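Local coordinates for papain-like protease (Human betacoronavirus 2c EMC/2012, PDB 4RNA), which probably cleaves the viral polyprotein as a cysteine protease and, as in related coronavirus enzymes, removes ubiquitin and ISG15 from host proteins, at residues T259-V270 with V282-I291; T121-I132 with L172-C183. All blocks are in the same frame, centred on the assembly; numbering follows the deposited sequence.

Contact 1 of 2, residues T259-V270 with V282-I291; sequences TSTAPDFVAFNV and VHARLKGGLI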
loop_
_atom_site.group_PDB
_atom_site.type_symbol
_atom_site.label_atom_id
_atom_site.label_comp_id
_atom_site.label_asym_id
_atom_site.label_seq_id
_atom_site.Cartn_x
_atom_site.Cartn_y
_atom_site.Cartn_z
ATOM N N THR A 259 -10.815 26.871 -21.825
ATOM C CA THR A 259 -11.943 27.474 -21.122
ATOM C C THR A 259 -12.962 28.231 -22.046
ATOM O O THR A 259 -14.040 28.679 -21.582
ATOM C CB THR A 259 -11.440 28.475 -20.040
ATOM O OG1 THR A 259 -10.611 29.466 -20.647
ATOM C CG2 THR A 259 -10.659 27.771 -18.941
ATOM N N SER A 260 -12.660 28.326 -23.345
ATOM C CA SER A 260 -13.477 29.170 -24.255
ATOM C C SER A 260 -14.891 28.611 -24.372
ATOM O O SER A 260 -15.848 29.310 -24.696
ATOM C CB SER A 260 -12.815 29.314 -25.660
ATOM O OG SER A 260 -12.670 28.041 -26.292
ATOM N N THR A 261 -15.000 27.340 -24.027
ATOM C CA THR A 261 -16.212 26.595 -24.180
ATOM C C THR A 261 -16.983 26.462 -22.824
ATOM O O THR A 261 -18.075 25.841 -22.747
ATOM C CB THR A 261 -15.858 25.206 -24.765
ATOM O OG1 THR A 261 -16.985 24.343 -24.619
ATOM C CG2 THR A 261 -14.813 24.585 -23.965
ATOM N N ALA A 262 -16.441 27.087 -21.778
ATOM C CA ALA A 262 -17.021 27.044 -20.413
ATOM C C ALA A 262 -17.319 25.594 -20.020
ATOM O O ALA A 262 -18.469 25.257 -19.719
ATOM C CB ALA A 262 -18.276 27.911 -20.293
ATOM N N PRO A 263 -16.301 24.741 -20.082
ATOM C CA PRO A 263 -16.509 23.297 -19.781
ATOM C C PRO A 263 -16.984 23.055 -18.329
ATOM O O PRO A 263 -16.793 23.928 -17.440
ATOM C CB PRO A 263 -15.131 22.686 -19.991
ATOM C CG PRO A 263 -14.146 23.832 -19.788
ATOM C CD PRO A 263 -14.863 25.120 -20.158
ATOM N N ASP A 264 -17.612 21.904 -18.080
ATOM C CA ASP A 264 -18.219 21.657 -16.762
ATOM C C ASP A 264 -17.235 21.198 -15.688
ATOM O O ASP A 264 -17.559 21.236 -14.527
ATOM C CB ASP A 264 -19.300 20.596 -16.885
ATOM C CG ASP A 264 -20.402 21.022 -17.812
ATOM O OD1 ASP A 264 -20.692 22.246 -17.824
ATOM O OD2 ASP A 264 -20.947 20.134 -18.524
ATOM N N PHE A 265 -16.031 20.769 -16.079
ATOM C CA PHE A 265 -15.115 20.241 -15.065
ATOM C C PHE A 265 -14.572 21.458 -14.302
ATOM O O PHE A 265 -14.570 22.566 -14.850
ATOM C CB PHE A 265 -14.054 19.307 -15.649
ATOM C CG PHE A 265 -13.305 19.882 -16.833
ATOM C CD1 PHE A 265 -12.210 20.691 -16.628
ATOM C CD2 PHE A 265 -13.718 19.603 -18.159
ATOM C CE1 PHE A 265 -11.525 21.254 -17.698
ATOM C CE2 PHE A 265 -13.018 20.145 -19.235
ATOM C CZ PHE A 265 -11.935 20.981 -18.993
ATOM N N VAL A 266 -14.183 21.265 -13.055
ATOM C CA VAL A 266 -13.708 22.347 -12.187
ATOM C C VAL A 266 -12.211 22.278 -11.946
ATOM O O VAL A 266 -11.603 23.237 -11.483
ATOM C CB VAL A 266 -14.524 22.446 -10.862
ATOM C CG1 VAL A 266 -16.028 22.620 -11.170
ATOM C CG2 VAL A 266 -14.252 21.257 -9.968
ATOM N N ALA A 267 -11.600 21.119 -12.182
ATOM C CA ALA A 267 -10.186 20.926 -11.914
ATOM C C ALA A 267 -9.688 19.632 -12.549
ATOM O O ALA A 267 -10.470 18.773 -12.871
ATOM C CB ALA A 267 -9.850 20.880 -10.403
ATOM N N PHE A 268 -8.373 19.520 -12.766
ATOM C CA PHE A 268 -7.819 18.286 -13.303
ATOM C C PHE A 268 -6.361 18.172 -12.956
ATOM O O PHE A 268 -5.699 19.196 -12.719
ATOM C CB PHE A 268 -8.047 18.170 -14.844
ATOM C CG PHE A 268 -7.454 19.313 -15.643
ATOM C CD1 PHE A 268 -8.162 20.497 -15.820
ATOM C CD2 PHE A 268 -6.197 19.199 -16.154
ATOM C CE1 PHE A 268 -7.662 21.562 -16.544
ATOM C CE2 PHE A 268 -5.671 20.255 -16.903
ATOM C CZ PHE A 268 -6.399 21.431 -17.099
ATOM N N ASN A 269 -5.825 16.945 -12.933
ATOM C CA ASN A 269 -4.362 16.835 -12.816
ATOM C C ASN A 269 -3.661 16.511 -14.080
ATOM O O ASN A 269 -4.246 15.962 -15.025
ATOM C CB ASN A 269 -3.967 15.794 -11.747
ATOM C CG ASN A 269 -4.503 16.191 -10.367
ATOM O OD1 ASN A 269 -4.377 17.350 -9.984
ATOM N ND2 ASN A 269 -5.084 15.223 -9.614
ATOM N N VAL A 270 -2.370 16.837 -14.112
ATOM C CA VAL A 270 -1.642 16.626 -15.351
ATOM C C VAL A 270 -0.367 15.913 -14.922
ATOM O O VAL A 270 0.170 16.202 -13.837
ATOM C CB VAL A 270 -1.300 17.996 -16.038
ATOM C CG1 VAL A 270 -0.189 17.846 -17.029
ATOM C CG2 VAL A 270 -2.531 18.594 -16.709
ATOM N N VAL A 282 1.120 18.233 -11.977
ATOM C CA VAL A 282 0.668 19.592 -11.835
ATOM C C VAL A 282 -0.837 19.567 -11.609
ATOM O O VAL A 282 -1.591 18.805 -12.264
ATOM C CB VAL A 282 1.047 20.399 -13.113
ATOM C CG1 VAL A 282 0.620 21.872 -13.017
ATOM C CG2 VAL A 282 2.547 20.296 -13.360
ATOM N N HIS A 283 -1.311 20.397 -10.679
ATOM C CA HIS A 283 -2.739 20.438 -10.381
ATOM C C HIS A 283 -3.311 21.684 -11.041
ATOM O O HIS A 283 -2.719 22.760 -10.910
ATOM C CB HIS A 283 -2.991 20.505 -8.879
ATOM C CG HIS A 283 -4.479 20.615 -8.517
ATOM N ND1 HIS A 283 -5.276 19.588 -8.585
ATOM C CD2 HIS A 283 -5.250 21.697 -8.102
ATOM C CE1 HIS A 283 -6.530 19.912 -8.212
ATOM N NE2 HIS A 283 -6.536 21.223 -7.909
ATOM N N ALA A 284 -4.460 21.557 -11.722
ATOM C CA ALA A 284 -5.022 22.686 -12.452
ATOM C C ALA A 284 -6.425 22.958 -11.940
ATOM O O ALA A 284 -7.222 22.016 -11.632
ATOM C CB ALA A 284 -5.022 22.442 -13.978
ATOM N N ARG A 285 -6.744 24.241 -11.797
ATOM C CA ARG A 285 -8.144 24.620 -11.455
ATOM C C ARG A 285 -8.714 25.620 -12.448
ATOM O O ARG A 285 -7.948 26.380 -13.033
ATOM C CB ARG A 285 -8.208 25.251 -10.073
ATOM C CG ARG A 285 -7.476 24.425 -9.034
ATOM C CD ARG A 285 -8.239 24.542 -7.793
ATOM N NE ARG A 285 -7.780 23.599 -6.786
ATOM C CZ ARG A 285 -7.938 23.859 -5.494
ATOM N NH1 ARG A 285 -8.461 25.032 -5.145
ATOM N NH2 ARG A 285 -7.541 22.994 -4.561
ATOM N N LEU A 286 -10.029 25.588 -12.631
ATOM C CA LEU A 286 -10.699 26.514 -13.530
ATOM C C LEU A 286 -11.392 27.596 -12.752
ATOM O O LEU A 286 -12.408 27.354 -12.066
ATOM C CB LEU A 286 -11.766 25.805 -14.348
ATOM C CG LEU A 286 -11.373 24.658 -15.325
ATOM C CD1 LEU A 286 -12.215 24.794 -16.575
ATOM C CD2 LEU A 286 -9.901 24.522 -15.685
ATOM N N LYS A 287 -10.910 28.815 -12.903
ATOM C CA LYS A 287 -11.480 29.906 -12.161
ATOM C C LYS A 287 -11.316 31.172 -12.948
ATOM O O LYS A 287 -10.235 31.389 -13.486
ATOM C CB LYS A 287 -10.675 30.051 -10.869
ATOM C CG LYS A 287 -11.451 30.681 -9.739
ATOM C CD LYS A 287 -11.115 30.033 -8.390
ATOM C CE LYS A 287 -9.682 30.317 -7.957
ATOM N NZ LYS A 287 -9.614 30.056 -6.477
ATOM N N GLY A 288 -12.330 32.030 -12.934
ATOM C CA GLY A 288 -12.250 33.350 -13.596
ATOM C C GLY A 288 -12.010 33.228 -15.095
ATOM O O GLY A 288 -11.228 33.990 -15.691
ATOM N N GLY A 289 -12.630 32.232 -15.704
ATOM C CA GLY A 289 -12.426 31.968 -17.140
ATOM C C GLY A 289 -11.040 31.516 -17.553
ATOM O O GLY A 289 -10.723 31.529 -18.750
ATOM N N LEU A 290 -10.195 31.108 -16.604
ATOM C CA LEU A 290 -8.816 30.684 -16.941
ATOM C C LEU A 290 -8.459 29.340 -16.306
ATOM O O LEU A 290 -9.146 28.896 -15.396
ATOM C CB LEU A 290 -7.788 31.711 -16.491
ATOM C CG LEU A 290 -7.746 33.082 -17.203
ATOM C CD1 LEU A 290 -6.829 33.957 -16.377
ATOM C CD2 LEU A 290 -7.245 32.996 -18.649
ATOM N N ILE A 291 -7.387 28.724 -16.789
ATOM C CA ILE A 291 -6.877 27.515 -16.178
ATOM C C ILE A 291 -5.744 27.983 -15.278
ATOM O O ILE A 291 -4.762 28.562 -15.775
ATOM C CB ILE A 291 -6.302 26.522 -17.221
ATOM C CG1 ILE A 291 -7.376 26.030 -18.185
ATOM C CG2 ILE A 291 -5.559 25.372 -16.527
ATOM C CD1 ILE A 291 -6.813 25.418 -19.466
#
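Val282 and Val270 form an antiparallel hydrogen-bonded pair: Val282 N donates to Val270 O, and Val270 N returns a bond of 2.8 Å to Val282 O. On the other face of the sheet, His283 carries its ring anti to the backbone N (chi1 177°), which sets ND1 2.8 Å from Asn269 OD1, with the amide oxygen in the ring plane. His283 NE2 then accepts Arg285 NE at 2.9 Å; this bond is almost straight (170°) and lies in the planes of both ring and guanidinium, so each imidazole nitrogen is gripped and the ring's rotation fixed. Ala284 faces the opposite way, its CB over one face of the Phe268 ring in a CH-pi contact 3.7 Å from the centroid. Strands 267-270 and 282-287, running at 157° to each other, are part of the beta hairpin 267-272/280-287, whose connecting loop probably flanks the active site as in related enzymes. Arg285 sits across from Ala267 in a non-hydrogen-bonded pair, while its NH2 bonds to Met120 O. Leu286 splits its two branches: CD1 lies 3.8 Å from Phe265 CE1 and also touches Pro263 CG, whereas CD2 meets the edge of the Phe268 ring. Within the type I' turn from Lys287 to Leu290, Gly289 O accepts a bond from Thr259 OG1 at 2.8 Å, from above the carbonyl plane. Ile291 CG1 lies 3.8 Å from Thr259 CG2, and its CG2 touches Phe268 CZ.

Contact 2 of 2, residues T121-I132 with L172-C183; sequences TLDLLKDIKFVI and LHTVLAKAELCC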
loop_
_atom_site.group_PDB
_atom_site.type_symbol
_atom_site.label_atom_id
_atom_site.label_comp_id
_atom_site.label_asym_id
_atom_site.label_seq_id
_atom_site.Cartn_x
_atom_site.Cartn_y
_atom_site.Cartn_z
ATOM N N THR A 121 -6.666 18.170 -4.930
ATOM C CA THR A 121 -7.853 17.559 -5.485
ATOM C C THR A 121 -8.807 17.241 -4.322
ATOM O O THR A 121 -10.039 17.567 -4.401
ATOM C CB THR A 121 -7.544 16.263 -6.267
ATOM O OG1 THR A 121 -6.736 16.542 -7.383
ATOM C CG2 THR A 121 -8.865 15.586 -6.801
ATOM N N LEU A 122 -8.276 16.653 -3.232
ATOM C CA LEU A 122 -9.184 16.294 -2.077
ATOM C C LEU A 122 -9.781 17.550 -1.472
ATOM O O LEU A 122 -10.876 17.565 -0.973
ATOM C CB LEU A 122 -8.404 15.567 -0.924
ATOM C CG LEU A 122 -7.869 14.155 -1.234
ATOM C CD1 LEU A 122 -6.895 13.773 -0.101
ATOM C CD2 LEU A 122 -9.100 13.204 -1.333
ATOM N N ASP A 123 -9.041 18.643 -1.480
ATOM C CA ASP A 123 -9.558 19.919 -0.991
ATOM C C ASP A 123 -10.826 20.458 -1.719
ATOM O O ASP A 123 -11.504 21.337 -1.167
ATOM C CB ASP A 123 -8.458 21.003 -1.013
ATOM C CG ASP A 123 -7.478 20.902 0.212
ATOM O OD1 ASP A 123 -7.823 20.237 1.207
ATOM O OD2 ASP A 123 -6.359 21.521 0.139
ATOM N N LEU A 124 -11.159 19.933 -2.915
ATOM C CA LEU A 124 -12.285 20.445 -3.675
ATOM C C LEU A 124 -13.483 19.586 -3.361
ATOM O O LEU A 124 -14.556 19.899 -3.814
ATOM C CB LEU A 124 -12.032 20.390 -5.177
ATOM C CG LEU A 124 -10.905 21.404 -5.533
ATOM C CD1 LEU A 124 -10.505 21.313 -7.020
ATOM C CD2 LEU A 124 -11.368 22.803 -5.158
ATOM N N LEU A 125 -13.306 18.497 -2.635
ATOM C CA LEU A 125 -14.479 17.553 -2.519
ATOM C C LEU A 125 -15.489 17.860 -1.404
ATOM O O LEU A 125 -15.094 18.009 -0.226
ATOM C CB LEU A 125 -13.998 16.084 -2.327
ATOM C CG LEU A 125 -13.112 15.480 -3.446
ATOM C CD1 LEU A 125 -12.407 14.166 -3.115
ATOM C CD2 LEU A 125 -13.733 15.531 -4.861
ATOM N N LYS A 126 -16.803 17.821 -1.725
ATOM C CA LYS A 126 -17.749 18.229 -0.743
ATOM C C LYS A 126 -18.370 16.951 -0.222
ATOM O O LYS A 126 -18.341 15.902 -0.896
ATOM C CB LYS A 126 -18.810 19.163 -1.373
ATOM C CG LYS A 126 -18.252 20.541 -1.806
ATOM C CD LYS A 126 -17.462 21.272 -0.692
ATOM C CE LYS A 126 -16.208 21.992 -1.216
ATOM N NZ LYS A 126 -15.210 22.363 -0.170
ATOM N N ASP A 127 -18.935 17.026 0.964
ATOM C CA ASP A 127 -19.751 15.926 1.491
ATOM C C ASP A 127 -19.012 14.615 1.748
ATOM O O ASP A 127 -19.653 13.558 1.747
ATOM C CB ASP A 127 -20.961 15.651 0.577
ATOM C CG ASP A 127 -21.874 16.850 0.479
ATOM O OD1 ASP A 127 -22.351 17.301 1.547
ATOM O OD2 ASP A 127 -22.073 17.363 -0.650
ATOM N N ILE A 128 -17.700 14.690 1.971
ATOM C CA ILE A 128 -16.895 13.531 2.357
ATOM C C ILE A 128 -16.427 13.653 3.807
ATOM O O ILE A 128 -16.205 14.766 4.320
ATOM C CB ILE A 128 -15.629 13.353 1.482
ATOM C CG1 ILE A 128 -14.687 14.527 1.704
ATOM C CG2 ILE A 128 -16.029 13.192 0.016
ATOM C CD1 ILE A 128 -13.329 14.363 1.000
ATOM N N LYS A 129 -16.352 12.488 4.444
ATOM C CA LYS A 129 -15.852 12.318 5.803
ATOM C C LYS A 129 -15.040 11.001 5.818
ATOM O O LYS A 129 -15.412 10.046 5.152
ATOM C CB LYS A 129 -17.015 12.199 6.787
ATOM C CG LYS A 129 -16.602 12.286 8.246
ATOM C CD LYS A 129 -17.751 12.030 9.230
ATOM C CE LYS A 129 -18.308 10.614 9.126
ATOM N NZ LYS A 129 -19.128 10.505 7.882
ATOM N N PHE A 130 -13.956 10.976 6.589
ATOM C CA PHE A 130 -13.115 9.790 6.694
ATOM C C PHE A 130 -13.668 8.888 7.772
ATOM O O PHE A 130 -14.042 9.366 8.831
ATOM C CB PHE A 130 -11.650 10.182 6.950
ATOM C CG PHE A 130 -11.002 10.746 5.731
ATOM C CD1 PHE A 130 -10.688 9.902 4.662
ATOM C CD2 PHE A 130 -10.769 12.122 5.610
ATOM C CE1 PHE A 130 -10.143 10.425 3.496
ATOM C CE2 PHE A 130 -10.222 12.657 4.454
ATOM C CZ PHE A 130 -9.917 11.809 3.385
ATOM N N VAL A 131 -13.750 7.599 7.480
ATOM C CA VAL A 131 -14.350 6.668 8.441
ATOM C C VAL A 131 -13.282 6.314 9.469
ATOM O O VAL A 131 -13.591 5.802 10.514
ATOM C CB VAL A 131 -14.948 5.397 7.790
ATOM C CG1 VAL A 131 -15.977 5.777 6.738
ATOM C CG2 VAL A 131 -13.871 4.485 7.199
ATOM N N ILE A 132 -12.016 6.614 9.186
ATOM C CA ILE A 132 -10.934 6.399 10.199
ATOM C C ILE A 132 -10.745 7.685 11.059
ATOM O O ILE A 132 -10.485 8.761 10.518
ATOM C CB ILE A 132 -9.586 6.077 9.489
ATOM C CG1 ILE A 132 -9.679 4.707 8.772
ATOM C CG2 ILE A 132 -8.450 6.042 10.531
ATOM C CD1 ILE A 132 -8.622 4.461 7.682
ATOM N N LEU A 172 -4.984 9.021 -4.662
ATOM C CA LEU A 172 -6.354 9.529 -4.502
ATOM C C LEU A 172 -7.292 8.429 -4.260
ATOM O O LEU A 172 -8.208 8.503 -3.437
ATOM C CB LEU A 172 -6.823 10.209 -5.806
ATOM C CG LEU A 172 -6.647 11.685 -5.849
ATOM C CD1 LEU A 172 -7.035 12.227 -7.218
ATOM C CD2 LEU A 172 -7.514 12.276 -4.744
ATOM N N HIS A 173 -7.120 7.345 -5.012
ATOM C CA HIS A 173 -8.099 6.306 -4.854
ATOM C C HIS A 173 -7.945 5.566 -3.547
ATOM O O HIS A 173 -8.933 5.253 -2.900
ATOM C CB HIS A 173 -8.214 5.429 -6.163
ATOM C CG HIS A 173 -8.805 6.211 -7.373
ATOM N ND1 HIS A 173 -10.080 6.026 -7.838
ATOM C CD2 HIS A 173 -8.256 7.236 -8.166
ATOM C CE1 HIS A 173 -10.313 6.877 -8.875
ATOM N NE2 HIS A 173 -9.207 7.614 -9.072
ATOM N N THR A 174 -6.732 5.376 -3.056
ATOM C CA THR A 174 -6.548 4.787 -1.748
ATOM C C THR A 174 -7.018 5.638 -0.599
ATOM O O THR A 174 -7.541 5.115 0.404
ATOM C CB THR A 174 -5.062 4.466 -1.429
ATOM O OG1 THR A 174 -4.289 5.646 -1.616
ATOM C CG2 THR A 174 -4.535 3.485 -2.329
ATOM N N VAL A 175 -6.832 6.948 -0.720
ATOM C CA VAL A 175 -7.348 7.814 0.300
ATOM C C VAL A 175 -8.874 7.777 0.298
ATOM O O VAL A 175 -9.440 7.700 1.346
ATOM C CB VAL A 175 -6.817 9.271 0.164
ATOM C CG1 VAL A 175 -7.545 10.191 1.138
ATOM C CG2 VAL A 175 -5.328 9.303 0.482
ATOM N N LEU A 176 -9.515 7.849 -0.879
ATOM C CA LEU A 176 -10.944 7.929 -0.940
ATOM C C LEU A 176 -11.552 6.601 -0.569
ATOM O O LEU A 176 -12.704 6.545 -0.044
ATOM C CB LEU A 176 -11.391 8.353 -2.327
ATOM C CG LEU A 176 -11.165 9.846 -2.616
ATOM C CD1 LEU A 176 -11.425 10.165 -4.102
ATOM C CD2 LEU A 176 -12.027 10.690 -1.719
ATOM N N ALA A 177 -10.801 5.515 -0.739
ATOM C CA ALA A 177 -11.328 4.209 -0.145
ATOM C C ALA A 177 -11.541 4.274 1.388
ATOM O O ALA A 177 -12.295 3.470 1.936
ATOM C CB ALA A 177 -10.452 3.015 -0.505
ATOM N N LYS A 178 -10.923 5.239 2.071
ATOM C CA LYS A 178 -11.085 5.431 3.509
ATOM C C LYS A 178 -12.157 6.432 3.881
ATOM O O LYS A 178 -12.255 6.840 5.063
ATOM C CB LYS A 178 -9.758 5.919 4.127
ATOM C CG LYS A 178 -8.509 5.078 3.786
ATOM C CD LYS A 178 -8.844 3.622 3.884
ATOM C CE LYS A 178 -7.682 2.822 4.477
ATOM N NZ LYS A 178 -6.532 2.800 3.533
ATOM N N ALA A 179 -12.919 6.914 2.883
ATOM C CA ALA A 179 -13.841 8.014 3.130
ATOM C C ALA A 179 -15.253 7.518 2.908
ATOM O O ALA A 179 -15.459 6.442 2.343
ATOM C CB ALA A 179 -13.542 9.216 2.218
ATOM N N GLU A 180 -16.222 8.298 3.327
ATOM C CA GLU A 180 -17.586 7.984 2.956
ATOM C C GLU A 180 -18.319 9.297 2.645
ATOM O O GLU A 180 -17.936 10.404 3.086
ATOM C CB GLU A 180 -18.302 7.216 4.065
ATOM C CG GLU A 180 -18.811 8.143 5.171
ATOM C CD GLU A 180 -19.307 7.412 6.417
ATOM O OE1 GLU A 180 -19.046 7.950 7.518
ATOM O OE2 GLU A 180 -19.938 6.315 6.308
ATOM N N LEU A 181 -19.355 9.160 1.847
ATOM C CA LEU A 181 -20.094 10.304 1.375
ATOM C C LEU A 181 -21.126 10.639 2.444
ATOM O O LEU A 181 -21.719 9.728 3.018
ATOM C CB LEU A 181 -20.816 9.876 0.093
ATOM C CG LEU A 181 -21.130 11.026 -0.850
ATOM C CD1 LEU A 181 -19.832 11.713 -1.288
ATOM C CD2 LEU A 181 -21.888 10.430 -2.042
ATOM N N CYS A 182 -21.361 11.916 2.696
ATOM C CA CYS A 182 -22.367 12.354 3.695
ATOM C C CYS A 182 -23.750 12.589 3.081
ATOM O O CYS A 182 -24.626 13.119 3.725
ATOM C CB CYS A 182 -21.887 13.633 4.368
ATOM S SG CYS A 182 -20.345 13.361 5.290
ATOM N N CYS A 183 -23.927 12.220 1.822
ATOM C CA CYS A 183 -25.201 12.360 1.132
ATOM C C CYS A 183 -25.414 11.089 0.277
ATOM O O CYS A 183 -24.563 10.194 0.303
ATOM C CB CYS A 183 -25.183 13.650 0.285
ATOM S SG CYS A 183 -23.941 13.829 -1.050
#
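Phe130 and Val175 make an apolar contact, CE1 of the ring lying 3.5 Å from Val175 CG1; Ala179 CB touches the same ring near CD1. Leu122 slides past Leu172 and Leu176 in the opposite direction, its CD2 touching CD2 of both, while Leu125 and Leu176 reach toward each other tip to tip, CD1 to CD2 at 3.8 Å. Ile132 CD1 lies along the aliphatic part of Lys178. Backbone bonds form a second group: strands 128-130 and 179-181, at 147° to each other, make a two-stranded antiparallel sheet. Lys129 and Glu180 exchange both bonds of their pair, Glu180 N to Lys129 O at 2.7 Å; Cys182 N to Asp127 O (2.6 Å) and Val131 N to Lys178 O (2.9 Å) extend the ladder at its two ends. The charged group is that same pair. Their side chains run alongside, pointing the same way, and Lys129, bent at chi3 (64°) and chi4, brings NZ to 2.6 Å from Glu180 OE1, on the anti side and 31° out of the carboxylate plane. Charge is thus confined to one face, whereas on the other Phe130 reaches helix 168-176 and, with Ile128, helix 133-143; apolar contacts therefore tie the sheet to the helices.

Both contacts rest on antiparallel strand pairing, but in different settings: contact 1 belongs to a large multi-stranded sheet, contact 2 to a separate two-stranded sheet among helices. The centre of contact 1 lies about 21 Å from the centre of the chain and that of contact 2 about 8 Å. Each is partly buried. In contact 1 the polar chemistry is an amide-imidazole-arginine chain whose imidazole is probably neutral, since ND1 donates and NE2 accepts; in contact 2 it is a salt bridge on a more exposed face. The end of helix 115-122 and the turn after it join them: Asn269 ND2 probably bonds to Thr121 OG1 at 3.1 Å, and in the turn Leu124 CD1 packs on Ala267 CB and Arg285. Thr121 OG1 also bonds to Ala117 O.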